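Local coordinates for putative uncharacterized protein smu.1377c (Streptococcus mutans, PDB 3L7V), which is of unproven function but probably binds double-stranded RNA and may take part in tRNA modification, at residues A[92-106]-A[151-165]. Sequence-based numbering, arbitrary orientation.
Sequences PGVVLCGSMEELRAL and LMTDIRGTSCFVIKF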
loop_
_atom_site.group_PDB
_atom_site.type_symbol
_atom_site.label_atom_id
_atom_site.label_comp_id
_atom_site.label_asym_id
_atom_site.label_seq_id
_atom_site.Cartn_x
_atom_site.Cartn_y
_atom_site.Cartn_z
ATOM N N PRO A 92 -2.515 11.230 -2.092
ATOM C CA PRO A 92 -3.509 10.146 -2.009
ATOM C C PRO A 92 -3.112 8.985 -1.079
ATOM O O PRO A 92 -1.914 8.733 -0.876
ATOM C CB PRO A 92 -3.603 9.632 -3.462
ATOM C CG PRO A 92 -2.748 10.586 -4.304
ATOM C CD PRO A 92 -1.774 11.207 -3.366
ATOM N N GLY A 93 -4.115 8.300 -0.521
ATOM C CA GLY A 93 -3.896 7.010 0.122
ATOM C C GLY A 93 -3.578 5.941 -0.925
ATOM O O GLY A 93 -3.812 6.141 -2.121
ATOM N N VAL A 94 -3.050 4.804 -0.475
ATOM C CA VAL A 94 -2.651 3.704 -1.362
ATOM C C VAL A 94 -3.683 2.569 -1.368
ATOM O O VAL A 94 -4.482 2.449 -0.428
ATOM C CB VAL A 94 -1.303 3.119 -0.908
ATOM C CG1 VAL A 94 -0.292 4.237 -0.661
ATOM C CG2 VAL A 94 -1.486 2.288 0.348
ATOM N N VAL A 95 -3.663 1.737 -2.414
ATOM C CA VAL A 95 -4.555 0.569 -2.512
ATOM C C VAL A 95 -3.906 -0.734 -1.998
ATOM O O VAL A 95 -2.896 -1.185 -2.538
ATOM C CB VAL A 95 -5.058 0.348 -3.963
ATOM C CG1 VAL A 95 -6.036 -0.810 -4.016
ATOM C CG2 VAL A 95 -5.705 1.602 -4.516
ATOM N N LEU A 96 -4.488 -1.336 -0.962
ATOM C CA LEU A 96 -3.943 -2.571 -0.367
ATOM C C LEU A 96 -4.516 -3.839 -1.027
ATOM O O LEU A 96 -5.695 -4.142 -0.846
ATOM C CB LEU A 96 -4.228 -2.623 1.145
ATOM C CG LEU A 96 -3.654 -1.554 2.087
ATOM C CD1 LEU A 96 -4.231 -1.712 3.489
ATOM C CD2 LEU A 96 -2.130 -1.593 2.130
ATOM N N CYS A 97 -3.680 -4.572 -1.771
ATOM C CA CYS A 97 -4.110 -5.777 -2.510
ATOM C C CYS A 97 -3.954 -7.075 -1.694
ATOM O O CYS A 97 -2.879 -7.369 -1.172
ATOM C CB CYS A 97 -3.354 -5.903 -3.861
ATOM S SG CYS A 97 -3.726 -4.596 -5.102
ATOM N N GLY A 98 -5.026 -7.856 -1.608
ATOM C CA GLY A 98 -5.023 -9.099 -0.855
ATOM C C GLY A 98 -4.741 -10.334 -1.711
ATOM O O GLY A 98 -4.661 -11.458 -1.191
ATOM N N SER A 99 -4.596 -10.131 -3.020
ATOM C CA SER A 99 -4.237 -11.218 -3.929
ATOM C C SER A 99 -3.890 -10.688 -5.296
ATOM O O SER A 99 -4.220 -9.546 -5.641
ATOM C CB SER A 99 -5.380 -12.236 -4.067
ATOM O OG SER A 99 -6.531 -11.627 -4.627
HETATM N N MSE A 100 -3.250 -11.541 -6.087
HETATM C CA MSE A 100 -2.864 -11.184 -7.452
HETATM C C MSE A 100 -4.076 -11.005 -8.347
HETATM O O MSE A 100 -4.027 -10.280 -9.341
HETATM C CB MSE A 100 -1.918 -12.238 -8.038
HETATM C CG MSE A 100 -0.533 -12.218 -7.413
HETATM SE SE MSE A 100 0.611 -10.670 -7.873
HETATM C CE MSE A 100 0.582 -10.831 -9.840
ATOM N N GLU A 101 -5.167 -11.667 -7.984
ATOM C CA GLU A 101 -6.411 -11.589 -8.744
ATOM C C GLU A 101 -7.038 -10.203 -8.640
ATOM O O GLU A 101 -7.490 -9.651 -9.644
ATOM C CB GLU A 101 -7.398 -12.659 -8.268
ATOM N N GLU A 102 -7.064 -9.640 -7.432
ATOM C CA GLU A 102 -7.541 -8.260 -7.253
ATOM C C GLU A 102 -6.682 -7.266 -8.035
ATOM O O GLU A 102 -7.203 -6.394 -8.725
ATOM C CB GLU A 102 -7.603 -7.854 -5.771
ATOM C CG GLU A 102 -8.053 -6.402 -5.562
ATOM C CD GLU A 102 -8.040 -5.961 -4.102
ATOM O OE1 GLU A 102 -7.599 -6.741 -3.226
ATOM O OE2 GLU A 102 -8.486 -4.830 -3.827
ATOM N N LEU A 103 -5.360 -7.405 -7.945
ATOM C CA LEU A 103 -4.478 -6.551 -8.747
ATOM C C LEU A 103 -4.804 -6.565 -10.249
ATOM O O LEU A 103 -4.944 -5.511 -10.874
ATOM C CB LEU A 103 -3.007 -6.902 -8.518
ATOM C CG LEU A 103 -2.032 -6.199 -9.463
ATOM C CD1 LEU A 103 -1.859 -4.741 -9.061
ATOM C CD2 LEU A 103 -0.696 -6.920 -9.506
ATOM N N ARG A 104 -4.939 -7.756 -10.822
ATOM C CA ARG A 104 -5.183 -7.882 -12.261
ATOM C C ARG A 104 -6.576 -7.412 -12.685
ATOM O O ARG A 104 -6.781 -7.017 -13.833
ATOM C CB ARG A 104 -4.963 -9.324 -12.721
ATOM C CG ARG A 104 -3.530 -9.825 -12.587
ATOM C CD ARG A 104 -3.420 -11.258 -13.093
ATOM N NE ARG A 104 -2.062 -11.785 -13.026
ATOM C CZ ARG A 104 -1.703 -12.872 -12.349
ATOM N NH1 ARG A 104 -2.596 -13.580 -11.668
ATOM N NH2 ARG A 104 -0.442 -13.263 -12.373
ATOM N N ALA A 105 -7.528 -7.446 -11.761
ATOM C CA ALA A 105 -8.857 -6.895 -12.032
ATOM C C ALA A 105 -8.903 -5.368 -12.085
ATOM O O ALA A 105 -9.791 -4.811 -12.730
ATOM C CB ALA A 105 -9.888 -7.418 -11.005
ATOM N N LEU A 106 -7.956 -4.698 -11.417
ATOM C CA LEU A 106 -8.025 -3.240 -11.191
ATOM C C LEU A 106 -7.022 -2.368 -11.972
ATOM O O LEU A 106 -7.347 -1.254 -12.389
ATOM C CB LEU A 106 -7.886 -2.924 -9.689
ATOM C CG LEU A 106 -8.905 -3.487 -8.691
ATOM C CD1 LEU A 106 -8.727 -2.859 -7.297
ATOM C CD2 LEU A 106 -10.320 -3.277 -9.188
ATOM N N LEU A 151 -9.749 11.059 -3.090
ATOM C CA LEU A 151 -8.782 10.836 -2.010
ATOM C C LEU A 151 -7.864 9.591 -2.149
ATOM O O LEU A 151 -6.958 9.402 -1.338
ATOM C CB LEU A 151 -9.484 10.833 -0.640
ATOM C CG LEU A 151 -10.070 12.144 -0.088
ATOM C CD1 LEU A 151 -9.072 13.292 -0.161
ATOM C CD2 LEU A 151 -11.329 12.513 -0.828
HETATM N N MSE A 152 -8.081 8.754 -3.160
HETATM C CA MSE A 152 -7.197 7.603 -3.360
HETATM C C MSE A 152 -6.686 7.390 -4.803
HETATM O O MSE A 152 -6.088 6.364 -5.111
HETATM C CB MSE A 152 -7.803 6.322 -2.766
HETATM C CG MSE A 152 -9.325 6.224 -2.815
HETATM SE SE MSE A 152 -10.052 5.828 -4.581
HETATM C CE MSE A 152 -8.735 4.461 -5.150
ATOM N N THR A 153 -6.941 8.362 -5.675
ATOM C CA THR A 153 -6.231 8.484 -6.945
ATOM C C THR A 153 -5.714 9.912 -7.030
ATOM O O THR A 153 -6.207 10.797 -6.326
ATOM C CB THR A 153 -7.130 8.210 -8.185
ATOM O OG1 THR A 153 -8.024 9.306 -8.396
ATOM C CG2 THR A 153 -7.929 6.931 -8.028
ATOM N N ASP A 154 -4.721 10.146 -7.880
ATOM C CA ASP A 154 -4.276 11.508 -8.129
ATOM C C ASP A 154 -5.002 12.065 -9.355
ATOM O O ASP A 154 -5.884 11.407 -9.921
ATOM C CB ASP A 154 -2.752 11.580 -8.293
ATOM C CG ASP A 154 -2.260 10.897 -9.568
ATOM O OD1 ASP A 154 -1.104 11.139 -9.950
ATOM O OD2 ASP A 154 -3.021 10.128 -10.193
ATOM N N ILE A 155 -4.644 13.279 -9.763
ATOM C CA ILE A 155 -5.335 13.938 -10.876
ATOM C C ILE A 155 -5.107 13.257 -12.235
ATOM O O ILE A 155 -5.913 13.423 -13.147
ATOM C CB ILE A 155 -4.967 15.434 -10.970
ATOM C CG1 ILE A 155 -3.450 15.613 -10.945
ATOM C CG2 ILE A 155 -5.600 16.217 -9.828
ATOM C CD1 ILE A 155 -3.008 17.061 -10.902
ATOM N N ARG A 156 -4.020 12.499 -12.374
ATOM C CA ARG A 156 -3.754 11.777 -13.623
ATOM C C ARG A 156 -4.499 10.447 -13.675
ATOM O O ARG A 156 -4.514 9.783 -14.710
ATOM C CB ARG A 156 -2.261 11.498 -13.805
ATOM C CG ARG A 156 -1.345 12.596 -13.326
ATOM C CD ARG A 156 -0.250 11.999 -12.453
ATOM N NE ARG A 156 0.965 11.662 -13.186
ATOM C CZ ARG A 156 1.869 10.777 -12.776
ATOM N NH1 ARG A 156 1.694 10.102 -11.644
ATOM N NH2 ARG A 156 2.946 10.559 -13.513
ATOM N N GLY A 157 -5.093 10.048 -12.554
ATOM C CA GLY A 157 -5.858 8.814 -12.497
ATOM C C GLY A 157 -5.048 7.585 -12.101
ATOM O O GLY A 157 -5.442 6.465 -12.396
ATOM N N THR A 158 -3.918 7.789 -11.432
ATOM C CA THR A 158 -3.063 6.678 -11.022
ATOM C C THR A 158 -3.220 6.422 -9.523
ATOM O O THR A 158 -3.675 7.310 -8.792
ATOM C CB THR A 158 -1.567 6.962 -11.356
ATOM O OG1 THR A 158 -1.139 8.172 -10.717
ATOM C CG2 THR A 158 -1.353 7.109 -12.869
ATOM N N SER A 159 -2.866 5.213 -9.074
ATOM C CA SER A 159 -2.732 4.902 -7.639
ATOM C C SER A 159 -1.474 4.076 -7.374
ATOM O O SER A 159 -0.861 3.551 -8.319
ATOM C CB SER A 159 -3.942 4.122 -7.103
ATOM O OG SER A 159 -5.169 4.816 -7.272
ATOM N N CYS A 160 -1.093 3.969 -6.095
ATOM C CA CYS A 160 -0.039 3.046 -5.665
ATOM C C CYS A 160 -0.652 1.726 -5.175
ATOM O O CYS A 160 -1.359 1.715 -4.166
ATOM C CB CYS A 160 0.823 3.661 -4.546
ATOM S SG CYS A 160 2.206 2.580 -3.978
ATOM N N PHE A 161 -0.372 0.627 -5.883
ATOM C CA PHE A 161 -0.889 -0.704 -5.521
ATOM C C PHE A 161 0.184 -1.524 -4.773
ATOM O O PHE A 161 1.278 -1.735 -5.296
ATOM C CB PHE A 161 -1.348 -1.473 -6.784
ATOM C CG PHE A 161 -2.581 -0.900 -7.454
ATOM C CD1 PHE A 161 -3.847 -1.395 -7.160
ATOM C CD2 PHE A 161 -2.471 0.123 -8.384
ATOM C CE1 PHE A 161 -4.970 -0.876 -7.771
ATOM C CE2 PHE A 161 -3.595 0.653 -8.995
ATOM C CZ PHE A 161 -4.847 0.152 -8.689
ATOM N N VAL A 162 -0.133 -2.008 -3.574
ATOM C CA VAL A 162 0.863 -2.641 -2.691
ATOM C C VAL A 162 0.515 -4.088 -2.369
ATOM O O VAL A 162 -0.647 -4.380 -2.120
ATOM C CB VAL A 162 0.937 -1.895 -1.333
ATOM C CG1 VAL A 162 2.073 -2.425 -0.499
ATOM C CG2 VAL A 162 1.092 -0.409 -1.548
ATOM N N ILE A 163 1.519 -4.972 -2.344
ATOM C CA ILE A 163 1.362 -6.379 -1.922
ATOM C C ILE A 163 2.330 -6.752 -0.792
ATOM O O ILE A 163 3.330 -6.078 -0.592
ATOM C CB ILE A 163 1.669 -7.395 -3.082
ATOM C CG1 ILE A 163 3.046 -7.099 -3.709
ATOM C CG2 ILE A 163 0.556 -7.424 -4.119
ATOM C CD1 ILE A 163 3.573 -8.176 -4.647
ATOM N N LYS A 164 2.034 -7.849 -0.084
ATOM C CA LYS A 164 2.912 -8.436 0.949
ATOM C C LYS A 164 3.419 -7.438 1.991
ATOM O O LYS A 164 4.585 -7.461 2.376
ATOM C CB LYS A 164 4.101 -9.202 0.324
ATOM C CG LYS A 164 3.712 -10.424 -0.521
ATOM C CD LYS A 164 2.941 -11.475 0.298
ATOM C CE LYS A 164 2.384 -12.595 -0.592
ATOM N NZ LYS A 164 1.715 -13.655 0.234
ATOM N N PHE A 165 2.518 -6.592 2.465
ATOM C CA PHE A 165 2.863 -5.485 3.342
ATOM C C PHE A 165 2.847 -5.826 4.824
ATOM O O PHE A 165 3.239 -5.005 5.636
ATOM C CB PHE A 165 1.901 -4.313 3.082
ATOM C CG PHE A 165 0.442 -4.726 3.008
ATOM C CD1 PHE A 165 -0.368 -4.672 4.130
ATOM C CD2 PHE A 165 -0.110 -5.168 1.811
ATOM C CE1 PHE A 165 -1.713 -5.048 4.060
ATOM C CE2 PHE A 165 -1.444 -5.541 1.734
ATOM C CZ PHE A 165 -2.246 -5.482 2.866
HETATM O O HOH W 1 -0.654 -9.008 -0.198
#
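With CG of Phe161 beside its backbone N (chi1 -69°) and CG1 of Val95 anti to its N (chi1 -177°), the ring lies alongside the valine, the parallel register having already put both on one face of the sheet; Val95 CB is 3.8 Å from Phe161 CD1. Val95 CG2 sits over one face of the ring, while Cys97 SG reaches the rim in the ring plane, a sulfur-aromatic contact 3.8 Å from Phe161 CD1. Helix 100-106 meets the same residue obliquely, Leu106 CB coming 4.0 Å from Phe161 CE1 and Leu103 CD1 4.0 Å from Phe161 CB. The opposite face of the sheet carries Leu96 and Val162, and there Leu96 CD2 stands over the centre of the Phe165 ring in a CH-pi contact, 3.8 Å from the centroid. The backbones are joined by Val95 N to Cys160 O (2.9 Å), Val162 N to Val95 O and Cys97 N to Val162 O, all fairly straight. A water accepts from Lys164 N and donates to Cys97 O. At the other end Gly93 N donates to Leu151 O (3.2 Å), and Ser159 OG gives its proton to a lone pair of Met152 O, tying residues 151-152 to the start of strand 158-163. Strands 94-96 and 158-163 are parallel neighbours inside the mixed sheet of the YrdC-like alpha/beta fold, with helix 100-106 packed on the face that carries Val95 and Phe161.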